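Local atomic coordinates of uncharacterized protein (Staphylococcus aureus, PDB entry 4YBV), a protein that probably hydrolyses acyl thioesters, as a hot dog fold enzyme of the thioesterase superfamily. Residues M27-D31 and K32-P36. The protein carries 1 engineered substitution. Residues are numbered along the deposited sequence; the frame is centred on the assembly and turned at random.
Engineered in segment 32-36: Ala35 (natural residue Gln).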
# COMPACT_ATOMS: atom_id res chain seq x y z
N MET A 27 -12.69 2.36 20.23
CA MET A 27 -12.66 3.75 20.70
C MET A 27 -13.93 4.43 20.29
O MET A 27 -14.54 4.02 19.29
CB MET A 27 -11.42 4.49 20.15
CG MET A 27 -11.52 4.81 18.66
SD MET A 27 -9.99 5.56 17.99
CE MET A 27 -10.53 6.05 16.40
N PRO A 28 -14.36 5.46 21.05
CA PRO A 28 -15.57 6.23 20.72
C PRO A 28 -15.37 7.21 19.56
O PRO A 28 -14.33 7.83 19.47
CB PRO A 28 -15.87 7.01 22.00
CG PRO A 28 -14.53 7.17 22.67
CD PRO A 28 -13.77 5.88 22.33
N VAL A 29 -16.37 7.35 18.71
CA VAL A 29 -16.31 8.34 17.65
C VAL A 29 -16.81 9.65 18.23
O VAL A 29 -18.03 9.82 18.40
CB VAL A 29 -17.14 7.92 16.44
CG1 VAL A 29 -17.11 9.02 15.36
CG2 VAL A 29 -16.65 6.61 15.90
N THR A 30 -15.88 10.54 18.57
CA THR A 30 -16.22 11.83 19.19
C THR A 30 -15.80 12.97 18.27
O THR A 30 -15.10 12.74 17.29
CB THR A 30 -15.54 11.97 20.57
OG1 THR A 30 -14.11 12.00 20.41
CG2 THR A 30 -15.90 10.78 21.47
N ASP A 31 -16.25 14.20 18.57
CA ASP A 31 -15.90 15.38 17.77
C ASP A 31 -14.38 15.47 17.62
O ASP A 31 -13.89 15.83 16.56
CB ASP A 31 -16.43 16.68 18.39
CG ASP A 31 -17.96 16.79 18.33
OD1 ASP A 31 -18.58 16.36 17.33
OD2 ASP A 31 -18.54 17.30 19.31
N LYS A 32 -13.67 15.16 18.70
CA LYS A 32 -12.20 15.15 18.76
C LYS A 32 -11.49 14.37 17.65
O LYS A 32 -10.38 14.75 17.27
CB LYS A 32 -11.71 14.58 20.11
CG LYS A 32 -11.29 15.64 21.11
CD LYS A 32 -11.11 15.06 22.52
CE LYS A 32 -10.00 14.04 22.60
NZ LYS A 32 -9.99 13.40 23.95
N VAL A 33 -12.09 13.27 17.17
CA VAL A 33 -11.45 12.41 16.16
C VAL A 33 -12.19 12.44 14.83
O VAL A 33 -11.92 11.62 13.93
CB VAL A 33 -11.34 10.93 16.66
CG1 VAL A 33 -10.35 10.82 17.78
CG2 VAL A 33 -12.68 10.40 17.12
N LYS A 34 -13.14 13.36 14.66
CA LYS A 34 -13.82 13.47 13.39
C LYS A 34 -12.97 14.29 12.38
O LYS A 34 -12.13 15.07 12.77
CB LYS A 34 -15.20 14.11 13.55
CG LYS A 34 -16.17 13.26 14.32
CD LYS A 34 -17.57 13.88 14.35
CE LYS A 34 -18.56 12.95 15.09
NZ LYS A 34 -19.97 13.44 14.93
N ALA A 35 -13.32 14.18 11.12
CA ALA A 35 -12.83 15.02 10.08
C ALA A 35 -13.84 16.18 10.23
O ALA A 35 -14.85 16.01 10.83
CB ALA A 35 -12.98 14.37 8.74
N PRO A 36 -13.60 17.34 9.64
CA PRO A 36 -14.56 18.45 9.78
C PRO A 36 -15.95 18.23 9.15
O PRO A 36 -16.88 18.94 9.51
CB PRO A 36 -13.84 19.61 9.09
CG PRO A 36 -12.40 19.27 9.20
CD PRO A 36 -12.34 17.78 9.03
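Thr30 and Val33 close a tight turn just after strand 22-28. Val33 N donates to Thr30 O at 3.1 Å. One residue on, Lys34 N donates to Asp31 O at 3.2 Å, with an N-H...O angle of 161°. These two successive i to i+3 bonds make a short 3-10-like turn, with Asp31 and Lys32 at its crest. It forms part of the connection from strand 22-28 to the long helix 42-60 of the hot dog fold.

Aliphatic carbons make van der Waals contacts, chiefly with the oxygens of Thr30. Val33 CG2 sits 3.4 Å from Thr30 O and close to Thr30 N. This methyl lies between its own backbone N and carbonyl carbon, turned back to the incoming chain. Val33 also packs on Phe11, Leu40 and Ala44, the last in helix 42-60. Lys34 runs back along the turn as an extended chain. Its CG rests 3.2 Å from Thr30 O. Thr30 OG1 lies 3.5 Å from Lys32 CB, with these side chains pointing the same way. The purely carbon contact is Val29 CG1 to Lys34 CE, 4.2 Å, where the side chains cross at about a right angle.

The opposite charges of Asp31 and Lys34 lie near each other without a salt bridge, OD1 to NZ 4.0 Å. Lys34 NZ makes a weak hydrogen bond to Lys82 O.

The turn thus rests mainly on its two backbone bonds. Lys32 ties it to the chain's own Thr10 O through NZ, and to Thr10 OG1 of the second subunit through O. The Asp31 carboxylate probably adds only a modest electrostatic pull on Lys34.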